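SGNH hydrolase-type esterase domain-containing protein (Slackia heliotrinireducens DSM 20476, PDB 4S1P) is of unknown function but, as a putative SGNH hydrolase of the GDSL-like lipase/acylhydrolase family, probably hydrolyses ester bonds in a substrate not yet identified. Local coordinates at residues 15-20 with 166-171; 7-12 with 32-37; 20-25 with 172-177; 68-73 with 104-109. All coordinates share one frame; numbering follows the deposited sequence.

Contact 1: 15-20 with 166-171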
# COMPACT_ATOMS: atom_id res chain seq x y z
N THR A 15 -6.29 3.31 -5.38
CA THR A 15 -7.52 3.97 -5.81
C THR A 15 -8.31 3.17 -6.82
O THR A 15 -9.53 3.41 -6.94
CB THR A 15 -7.24 5.35 -6.40
OG1 THR A 15 -6.31 5.24 -7.48
CG2 THR A 15 -6.69 6.29 -5.35
N ALA A 16 -7.68 2.22 -7.51
CA ALA A 16 -8.39 1.49 -8.57
C ALA A 16 -9.65 0.79 -8.04
O ALA A 16 -9.70 0.29 -6.90
CB ALA A 16 -7.45 0.45 -9.24
N ASN A 17 -10.66 0.75 -8.92
CA ASN A 17 -11.87 -0.02 -8.65
C ASN A 17 -12.61 0.38 -7.38
O ASN A 17 -13.24 -0.47 -6.73
CB ASN A 17 -11.58 -1.51 -8.63
CG ASN A 17 -10.89 -1.97 -9.89
OD1 ASN A 17 -11.43 -1.77 -10.99
ND2 ASN A 17 -9.71 -2.56 -9.76
N HIS A 18 -12.54 1.67 -7.05
CA HIS A 18 -13.18 2.21 -5.87
C HIS A 18 -12.83 1.45 -4.60
O HIS A 18 -13.62 1.35 -3.67
CB HIS A 18 -14.68 2.19 -6.07
CG HIS A 18 -15.14 3.02 -7.24
ND1 HIS A 18 -15.34 4.38 -7.15
CD2 HIS A 18 -15.34 2.70 -8.53
CE1 HIS A 18 -15.71 4.85 -8.33
NE2 HIS A 18 -15.71 3.84 -9.19
N MSE A 19 -11.60 0.98 -4.54
CA MSE A 19 -11.21 0.20 -3.38
C MSE A 19 -11.33 0.96 -2.04
O MSE A 19 -11.79 0.40 -1.08
CB MSE A 19 -9.84 -0.41 -3.59
CG MSE A 19 -9.49 -1.43 -2.52
SE MSE A 19 -8.68 -0.68 -0.89
CE MSE A 19 -6.84 -0.76 -1.50
N PRO A 20 -10.93 2.25 -1.98
CA PRO A 20 -11.07 2.97 -0.71
C PRO A 20 -12.53 3.02 -0.24
O PRO A 20 -12.79 2.91 0.95
CB PRO A 20 -10.48 4.33 -1.01
CG PRO A 20 -9.45 4.03 -2.06
CD PRO A 20 -10.16 3.04 -2.95
N VAL A 166 -0.09 -6.05 -13.51
CA VAL A 166 0.42 -5.16 -12.45
C VAL A 166 -0.71 -4.63 -11.59
O VAL A 166 -0.72 -4.77 -10.38
CB VAL A 166 1.19 -3.96 -13.04
CG1 VAL A 166 1.56 -2.95 -11.95
CG2 VAL A 166 2.45 -4.44 -13.74
N HIS A 167 -1.68 -4.01 -12.23
CA HIS A 167 -2.80 -3.43 -11.52
C HIS A 167 -3.79 -4.54 -11.16
O HIS A 167 -3.84 -5.58 -11.81
CB HIS A 167 -3.45 -2.39 -12.43
CG HIS A 167 -2.59 -1.18 -12.62
ND1 HIS A 167 -1.65 -1.08 -13.62
CD2 HIS A 167 -2.46 -0.06 -11.88
CE1 HIS A 167 -1.00 0.07 -13.51
NE2 HIS A 167 -1.47 0.71 -12.45
N PRO A 168 -4.57 -4.31 -10.10
CA PRO A 168 -5.57 -5.30 -9.70
C PRO A 168 -6.82 -5.20 -10.59
O PRO A 168 -7.20 -4.13 -11.04
CB PRO A 168 -5.91 -4.87 -8.27
CG PRO A 168 -5.73 -3.37 -8.29
CD PRO A 168 -4.58 -3.10 -9.25
N SER A 169 -7.43 -6.36 -10.83
CA SER A 169 -8.78 -6.40 -11.38
C SER A 169 -9.75 -5.95 -10.29
O SER A 169 -9.40 -5.83 -9.14
CB SER A 169 -9.12 -7.83 -11.77
OG SER A 169 -9.30 -8.61 -10.63
N PRO A 170 -11.03 -5.76 -10.65
CA PRO A 170 -11.98 -5.49 -9.59
C PRO A 170 -11.96 -6.57 -8.49
O PRO A 170 -12.04 -6.23 -7.31
CB PRO A 170 -13.30 -5.45 -10.36
CG PRO A 170 -12.92 -4.89 -11.67
CD PRO A 170 -11.62 -5.58 -11.98
N ALA A 171 -11.85 -7.86 -8.86
CA ALA A 171 -11.75 -8.93 -7.86
C ALA A 171 -10.46 -8.78 -7.01
O ALA A 171 -10.48 -8.99 -5.80
CB ALA A 171 -11.80 -10.30 -8.52

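Contact 2: 7-12 with 32-37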
# COMPACT_ATOMS: atom_id res chain seq x y z
N LEU A 7 -6.42 7.16 6.97
CA LEU A 7 -5.72 7.93 5.93
C LEU A 7 -4.92 6.95 5.09
O LEU A 7 -4.15 6.17 5.64
CB LEU A 7 -4.77 8.92 6.59
CG LEU A 7 -3.92 9.77 5.65
CD1 LEU A 7 -4.76 10.61 4.70
CD2 LEU A 7 -2.97 10.63 6.50
N MSE A 8 -5.13 6.98 3.78
CA MSE A 8 -4.43 6.08 2.88
C MSE A 8 -3.51 6.86 1.97
O MSE A 8 -3.91 7.88 1.39
CB MSE A 8 -5.42 5.33 1.98
CG MSE A 8 -6.48 4.60 2.80
SE MSE A 8 -7.55 3.43 1.62
CE MSE A 8 -6.33 1.93 1.52
N LEU A 9 -2.26 6.42 1.90
CA LEU A 9 -1.27 7.02 1.06
C LEU A 9 -0.89 6.01 -0.01
O LEU A 9 -0.51 4.87 0.31
CB LEU A 9 -0.02 7.35 1.91
CG LEU A 9 -0.25 7.99 3.28
CD1 LEU A 9 1.10 8.21 4.00
CD2 LEU A 9 -1.07 9.27 3.16
N GLY A 10 -0.99 6.38 -1.28
CA GLY A 10 -0.72 5.40 -2.34
C GLY A 10 -0.86 5.93 -3.75
O GLY A 10 -0.74 7.14 -3.98
N ASN A 11 -1.12 5.02 -4.66
CA ASN A 11 -1.29 5.36 -6.06
C ASN A 11 -2.43 4.54 -6.64
O ASN A 11 -3.37 4.23 -5.89
CB ASN A 11 0.04 5.31 -6.79
CG ASN A 11 0.61 3.93 -6.90
OD1 ASN A 11 -0.06 2.90 -6.78
ND2 ASN A 11 1.91 3.90 -7.18
N SER A 12 -2.44 4.25 -7.94
CA SER A 12 -3.60 3.54 -8.48
C SER A 12 -3.81 2.14 -7.89
O SER A 12 -4.93 1.64 -7.93
CB SER A 12 -3.56 3.49 -10.02
OG SER A 12 -2.69 2.50 -10.43
N ARG A 32 -9.84 8.79 3.95
CA ARG A 32 -9.22 9.88 3.22
C ARG A 32 -8.06 9.32 2.43
O ARG A 32 -7.28 8.53 2.97
CB ARG A 32 -8.68 10.92 4.20
CG ARG A 32 -8.02 12.14 3.57
CD ARG A 32 -8.99 13.12 2.90
NE ARG A 32 -10.00 13.54 3.86
CZ ARG A 32 -9.77 14.33 4.92
NH1 ARG A 32 -8.60 14.93 5.09
NH2 ARG A 32 -10.73 14.53 5.80
N VAL A 33 -7.95 9.69 1.16
CA VAL A 33 -6.90 9.15 0.27
C VAL A 33 -6.02 10.27 -0.28
O VAL A 33 -6.54 11.27 -0.79
CB VAL A 33 -7.54 8.41 -0.91
CG1 VAL A 33 -6.48 7.83 -1.83
CG2 VAL A 33 -8.46 7.33 -0.39
N HIS A 34 -4.70 10.12 -0.10
CA HIS A 34 -3.70 10.97 -0.71
C HIS A 34 -2.97 10.11 -1.71
O HIS A 34 -2.08 9.31 -1.34
CB HIS A 34 -2.73 11.49 0.36
CG HIS A 34 -3.36 12.41 1.35
ND1 HIS A 34 -2.70 12.83 2.49
CD2 HIS A 34 -4.60 12.94 1.42
CE1 HIS A 34 -3.50 13.61 3.20
NE2 HIS A 34 -4.67 13.67 2.58
N ALA A 35 -3.38 10.22 -2.98
CA ALA A 35 -2.84 9.35 -4.01
C ALA A 35 -2.72 10.12 -5.31
O ALA A 35 -3.37 11.15 -5.52
CB ALA A 35 -3.75 8.17 -4.22
N ARG A 36 -1.83 9.64 -6.16
CA ARG A 36 -1.74 10.11 -7.53
C ARG A 36 -1.16 8.97 -8.33
O ARG A 36 -0.33 8.21 -7.83
CB ARG A 36 -0.80 11.29 -7.66
CG ARG A 36 -0.92 11.95 -9.03
CD ARG A 36 0.19 12.96 -9.26
NE ARG A 36 1.52 12.35 -9.36
CZ ARG A 36 2.39 12.27 -8.36
NH1 ARG A 36 2.07 12.80 -7.21
NH2 ARG A 36 3.57 11.68 -8.54
N GLY A 37 -1.54 8.87 -9.59
CA GLY A 37 -0.92 7.87 -10.45
C GLY A 37 0.58 8.08 -10.49
O GLY A 37 1.07 9.19 -10.66

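Contact 3: 20-25 with 172-177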
# COMPACT_ATOMS: atom_id res chain seq x y z
N PRO A 20 -10.93 2.25 -1.98
CA PRO A 20 -11.07 2.97 -0.71
C PRO A 20 -12.53 3.02 -0.24
O PRO A 20 -12.79 2.91 0.95
CB PRO A 20 -10.48 4.33 -1.01
CG PRO A 20 -9.45 4.03 -2.06
CD PRO A 20 -10.16 3.04 -2.95
N ASP A 21 -13.46 3.20 -1.19
CA ASP A 21 -14.89 3.21 -0.88
C ASP A 21 -15.33 1.83 -0.33
O ASP A 21 -16.13 1.74 0.61
CB ASP A 21 -15.69 3.50 -2.16
CG ASP A 21 -15.70 4.96 -2.56
OD1 ASP A 21 -15.32 5.86 -1.79
OD2 ASP A 21 -16.20 5.23 -3.69
N MSE A 22 -14.80 0.76 -0.91
CA MSE A 22 -15.09 -0.59 -0.43
C MSE A 22 -14.58 -0.77 0.98
O MSE A 22 -15.26 -1.29 1.86
CB MSE A 22 -14.51 -1.70 -1.33
CG MSE A 22 -15.15 -1.73 -2.69
SE MSE A 22 -14.78 -3.37 -3.72
CE MSE A 22 -12.99 -2.92 -4.18
N LEU A 23 -13.35 -0.32 1.24
CA LEU A 23 -12.81 -0.45 2.57
C LEU A 23 -13.63 0.37 3.59
O LEU A 23 -13.89 -0.11 4.71
CB LEU A 23 -11.38 0.02 2.54
CG LEU A 23 -10.59 -0.04 3.84
CD1 LEU A 23 -10.55 -1.47 4.36
CD2 LEU A 23 -9.18 0.49 3.62
N ALA A 24 -14.03 1.57 3.20
CA ALA A 24 -14.83 2.43 4.05
C ALA A 24 -16.15 1.75 4.44
O ALA A 24 -16.60 1.81 5.59
CB ALA A 24 -15.13 3.72 3.36
N GLU A 25 -16.78 1.11 3.45
CA GLU A 25 -18.07 0.47 3.75
C GLU A 25 -17.88 -0.80 4.58
O GLU A 25 -18.69 -1.09 5.47
CB GLU A 25 -18.81 0.22 2.43
CG GLU A 25 -20.30 0.16 2.58
CD GLU A 25 -21.04 0.26 1.24
OE1 GLU A 25 -21.39 1.41 0.82
OE2 GLU A 25 -21.25 -0.82 0.64
N GLY A 172 -9.35 -8.41 -7.64
CA GLY A 172 -8.11 -8.16 -6.90
C GLY A 172 -8.24 -6.99 -5.94
O GLY A 172 -7.75 -7.08 -4.81
N SER A 173 -8.92 -5.93 -6.35
CA SER A 173 -9.16 -4.81 -5.44
C SER A 173 -10.05 -5.18 -4.27
O SER A 173 -9.85 -4.72 -3.15
CB SER A 173 -9.72 -3.63 -6.17
OG SER A 173 -8.77 -3.13 -7.11
N ARG A 174 -11.07 -5.99 -4.54
CA ARG A 174 -11.93 -6.45 -3.47
C ARG A 174 -11.16 -7.27 -2.45
O ARG A 174 -11.31 -7.11 -1.24
CB ARG A 174 -13.11 -7.22 -4.05
CG ARG A 174 -14.07 -7.71 -2.97
CD ARG A 174 -15.28 -8.35 -3.60
NE ARG A 174 -16.16 -8.88 -2.55
CZ ARG A 174 -16.04 -10.08 -1.99
NH1 ARG A 174 -15.09 -10.94 -2.36
NH2 ARG A 174 -16.91 -10.42 -1.04
N LEU A 175 -10.25 -8.11 -2.95
CA LEU A 175 -9.42 -8.88 -2.11
C LEU A 175 -8.51 -7.98 -1.25
O LEU A 175 -8.39 -8.16 -0.04
CB LEU A 175 -8.58 -9.81 -2.95
CG LEU A 175 -7.61 -10.68 -2.17
CD1 LEU A 175 -8.32 -11.54 -1.13
CD2 LEU A 175 -6.83 -11.54 -3.14
N ALA A 176 -7.92 -6.98 -1.87
CA ALA A 176 -7.11 -6.04 -1.08
C ALA A 176 -7.92 -5.35 0.02
O ALA A 176 -7.46 -5.23 1.13
CB ALA A 176 -6.51 -5.01 -1.99
N ALA A 177 -9.12 -4.91 -0.32
CA ALA A 177 -10.00 -4.29 0.68
C ALA A 177 -10.30 -5.25 1.82
O ALA A 177 -10.31 -4.84 2.97
CB ALA A 177 -11.29 -3.80 0.04

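Contact 4: 68-73 with 104-109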
# COMPACT_ATOMS: atom_id res chain seq x y z
N VAL A 68 -2.50 4.08 6.26
CA VAL A 68 -2.15 2.96 5.37
C VAL A 68 -1.13 3.46 4.34
O VAL A 68 -1.35 4.50 3.73
CB VAL A 68 -3.38 2.41 4.65
CG1 VAL A 68 -3.02 1.27 3.72
CG2 VAL A 68 -4.42 1.97 5.66
N MSE A 69 -0.05 2.70 4.15
CA MSE A 69 1.03 3.11 3.31
C MSE A 69 1.23 2.12 2.18
O MSE A 69 1.50 0.94 2.44
CB MSE A 69 2.34 3.20 4.10
CG MSE A 69 2.22 4.15 5.29
SE MSE A 69 3.66 3.95 6.59
CE MSE A 69 3.21 2.10 7.11
N GLN A 70 1.10 2.60 0.93
CA GLN A 70 1.29 1.75 -0.25
C GLN A 70 2.34 2.36 -1.17
O GLN A 70 2.16 3.47 -1.65
CB GLN A 70 -0.05 1.60 -1.01
CG GLN A 70 0.05 0.75 -2.28
CD GLN A 70 -0.18 1.56 -3.53
OE1 GLN A 70 -1.17 2.28 -3.66
NE2 GLN A 70 0.75 1.45 -4.47
N GLU A 71 3.41 1.59 -1.42
CA GLU A 71 4.49 2.03 -2.26
C GLU A 71 4.22 1.70 -3.73
O GLU A 71 3.49 0.77 -4.07
CB GLU A 71 5.78 1.32 -1.83
CG GLU A 71 7.07 1.67 -2.60
CD GLU A 71 7.44 3.15 -2.48
OE1 GLU A 71 6.72 4.02 -3.03
OE2 GLU A 71 8.47 3.45 -1.81
N MSE A 72 4.84 2.50 -4.60
CA MSE A 72 4.91 2.21 -6.03
C MSE A 72 5.20 0.73 -6.19
O MSE A 72 6.04 0.17 -5.50
CB MSE A 72 5.96 3.14 -6.65
CG MSE A 72 5.91 3.17 -8.18
SE MSE A 72 7.06 1.74 -8.89
CE MSE A 72 8.81 2.37 -8.25
N SER A 73 4.51 0.11 -7.15
CA SER A 73 4.32 -1.33 -7.18
C SER A 73 5.55 -2.21 -7.28
O SER A 73 5.50 -3.35 -6.85
CB SER A 73 3.34 -1.73 -8.30
OG SER A 73 3.85 -1.35 -9.55
N TYR A 104 0.23 -1.60 3.30
CA TYR A 104 -0.58 -2.26 2.26
C TYR A 104 0.46 -3.05 1.45
O TYR A 104 1.15 -2.50 0.57
CB TYR A 104 -1.33 -1.22 1.47
CG TYR A 104 -2.11 -1.67 0.22
CD1 TYR A 104 -2.19 -3.00 -0.20
CD2 TYR A 104 -2.77 -0.73 -0.53
CE1 TYR A 104 -2.86 -3.34 -1.39
CE2 TYR A 104 -3.42 -1.04 -1.70
CZ TYR A 104 -3.49 -2.35 -2.13
OH TYR A 104 -4.12 -2.66 -3.31
N GLY A 105 0.64 -4.32 1.81
CA GLY A 105 1.62 -5.17 1.13
C GLY A 105 1.00 -5.56 -0.21
O GLY A 105 -0.08 -6.11 -0.27
N THR A 106 1.68 -5.26 -1.29
CA THR A 106 1.21 -5.61 -2.61
C THR A 106 1.97 -6.85 -3.14
O THR A 106 2.73 -7.52 -2.45
CB THR A 106 1.32 -4.40 -3.56
OG1 THR A 106 2.71 -4.07 -3.77
CG2 THR A 106 0.58 -3.16 -3.02
N TRP A 107 1.69 -7.15 -4.40
CA TRP A 107 1.98 -8.44 -4.99
C TRP A 107 3.11 -8.32 -6.02
O TRP A 107 3.29 -7.26 -6.63
CB TRP A 107 0.68 -8.97 -5.67
CG TRP A 107 0.02 -7.91 -6.45
CD1 TRP A 107 0.30 -7.54 -7.73
CD2 TRP A 107 -1.01 -7.04 -6.00
NE1 TRP A 107 -0.47 -6.48 -8.10
CE2 TRP A 107 -1.29 -6.14 -7.05
CE3 TRP A 107 -1.71 -6.88 -4.78
CZ2 TRP A 107 -2.23 -5.13 -6.93
CZ3 TRP A 107 -2.63 -5.87 -4.68
CH2 TRP A 107 -2.88 -5.01 -5.73
N PRO A 108 3.82 -9.43 -6.27
CA PRO A 108 4.70 -9.44 -7.45
C PRO A 108 3.82 -9.32 -8.69
O PRO A 108 2.67 -9.67 -8.67
CB PRO A 108 5.36 -10.83 -7.39
CG PRO A 108 4.37 -11.67 -6.66
CD PRO A 108 3.73 -10.76 -5.65
N TYR A 109 4.40 -8.84 -9.77
CA TYR A 109 3.70 -8.79 -11.03
C TYR A 109 3.45 -10.21 -11.56
O TYR A 109 4.14 -11.15 -11.21
CB TYR A 109 4.54 -8.04 -12.03
CG TYR A 109 4.83 -6.61 -11.74
CD1 TYR A 109 4.15 -5.92 -10.75
CD2 TYR A 109 5.77 -5.92 -12.51
CE1 TYR A 109 4.42 -4.58 -10.52
CE2 TYR A 109 6.02 -4.57 -12.30
CZ TYR A 109 5.34 -3.91 -11.30
OH TYR A 109 5.60 -2.55 -11.13
O HOH W 1 3.25 -1.15 -0.51
O HOH W 2 4.13 -1.84 -3.01
O HOH W 3 3.08 -4.60 -6.34

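Contact 1: 15-20 with 166-171
Two loops meet here, each running into the first turn of a helix. The segments close from 7.4 Å between the CA atoms of Ala-16 and Pro-168 to 5.6 Å between those of Asn-17 and Pro-170. Ala-16 leaves the short helix 12-15, Asn-17 and His-18 both take left-handed backbone angles, and His-18 is the N-cap of helix 19-27. Ser-169 plays the same part for helix 170-184, its OG accepting from Gly-172 N.

Asn-17 carries most of the contact. With CG anti to its own carbonyl carbon (chi1 -54°), the flat amide reaches across to Pro-168, Ser-169 and Pro-170. Asn-17 ND2 donates to Pro-168 O at 3.2 Å, a bent bond (137° at the hydrogen) that keeps to the Asn-17 amide plane but arrives above the plane of the carbonyl. The same nitrogen bonds Ser-173 OG, so one amide group ties the loop to the backbone just before helix 170-184 and to a side chain in its first turn. The other end of the amide lies against a proline ring, Asn-17 OD1 being 3.5 Å from Pro-170 CG. Beside this, Ala-16 CB meets Pro-168 CG at 4.3 Å.

Next to Pro-168 stands His-167, whose ND1 is hydrogen-bonded to Asp-164 while NE2 lies close to Ser-12. The Asp-X-X-His spacing and this charge-relay geometry are consistent with the Ser-His-Asp catalytic triad of SGNH hydrolases, whose histidine loop is held here against the chain following the serine.

Contact 2: 7-12 with 32-37
Asn-11 OD1 is the best-held polar atom of this contact: two hydrogen bonds grip it, one from Gln-70 NE2 and one from Leu-13 N, the second capping helix 12-15. At the other end of the amide, ND2 is hydrogen-bonded to Ala-39 O and to an unidentified ligand. CG takes the crowded position between N and carbonyl carbon (chi1 67°), and Asn-11 CB packs against Arg-36 O at 3.1 Å.

Ahead of Asn-11 the two strands pair in parallel. His-34 N donates to Met-8 O over 2.8 Å, almost straight (172°) and nearly along the C=O axis, while Val-33 CA comes up beside Met-8 O at 3.4 Å. Met-8, a selenomethionine, is also held through its nitrogen, which donates to Arg-32 O at 2.8 Å. Further on, Gly-10 N bonds His-34 O at 3.1 Å, and the ladder fades in a weak, long bond from Arg-36 N to Gly-10 O.

The side chains of Leu-7, Leu-9 and His-34 share one face. Leu-7 CD1 sits over the centre of the His-34 imidazole, 3.7 Å from the ring centroid, in a CH-pi contact. Leu-9 lies alongside, its CD2 3.9 Å from His-34 CB. His-34 ND1 is bonded to Thr-55 OG1, which fixes the ring's rotation. An alanine here would remove the bond to Thr-55 and the ring under Leu-7, and would probably loosen the packing of this edge strand on helix 50-61.

Strand 29-35 is the outermost on this side of the sheet, and strand 4-10 also pairs with strand 66-69. Helix 50-61 covers the His-34 face; helices 12-15 and 19-27, which form the crossover, cover that of Met-8, Val-33 and Ala-35.

Contact 3: 20-25 with 172-177
The axes of the two helix segments approach to 9.1 Å and run in broadly the same direction, 39° apart (signed crossing angle -39°). Helix 170-184, the last of the chain, here packs beside helix 19-27 in the helical layer on one face of the alpha/beta/alpha sandwich characteristic of SGNH hydrolases.

No hydrogen bond joins the segments; the contact is apolar and rests largely on Met-22, a selenomethionine. Its CG stands anti to its own carbonyl carbon and its chain runs nearly extended at the next torsion, then bends at chi3 (-76°). That bend lays Met-22 CE on the backbone of the other helix, 3.6 Å from Arg-174 N, and 3.9 Å from Ser-173 CB. Met-22 SE passes Arg-174 CB at 4.2 Å. One turn further along, Met-22 CB meets Ala-177 CB at 4.1 Å.

On the inner side, Leu-23 reaches on to Leu-180 and Ala-181, while Pro-20 and Ala-24 lean on strand 29-35. The small methyl of Ala-177 lets the backbones close in, the CA atoms of Leu-23 and Ala-177 being 5.1 Å apart, and Leu-23 CD1 rests 3.7 Å from Ala-177 O.

Contact 4: 68-73 with 104-109
Strands 66-69 and 100-105 are neighbours in the parallel sheet of the SGNH hydrolase fold, and this contact follows them over their C-terminal ends, the side of such a sheet where the active site lies. Their last direct backbone bond here runs from Tyr-104 N to Met-69 O, 3.0 Å long and nearly straight (164°). Beyond it the chains diverge and water takes over: water 1 accepts from Glu-71 N and donates to Tyr-104 O, water 2 joins Glu-71 O to Thr-106 OG1, and water 3 links that hydroxyl to the carbonyls of Ser-73 and Trp-107.

Gln-70 runs alongside Tyr-104, its amide plane steeply turned (72°) to the ring, with Gln-70 CB 3.6 Å from Tyr-104 CD2. Thr-106 CG2 sits over one face of that ring, toward its rim, and touches Gln-70 CG at 4.0 Å. A bend at chi2 (-113°) brings Gln-70 NE2 within 2.9 Å of Glu-71 O, and OE1 is bonded to Thr-14 OG1. In place of Gln-70, an alanine would remove the bonds to Asn-11 and Thr-14 and would probably leave the start of helix 12-15 less firmly placed.

At the far end Ser-73 OG, which also bonds the unidentified ligand, meets Tyr-109 OH at the ring's edge in a short hydrogen bond of 2.6 Å.

Contacts 2 and 4 belong to one parallel sheet, their centres about 12 Å apart, and are joined where strands 4-10 and 66-69 pair through Leu-7 and Val-68. Contacts 1 and 3, about 8 Å apart between centres, share Pro-20 and bring together helices 19-27 and 170-184 on one side of that sheet. Along the chain contact 2 closes before contact 4 opens, while contact 4 is nested inside the long loops closed by contacts 1 and 3. The C-terminal segments thus return to the beginning of the chain, bringing His-167 beside Ser-12 and Val-166 O onto Trp-107 NE1, so that the probable catalytic residues gather from distant parts of the sequence.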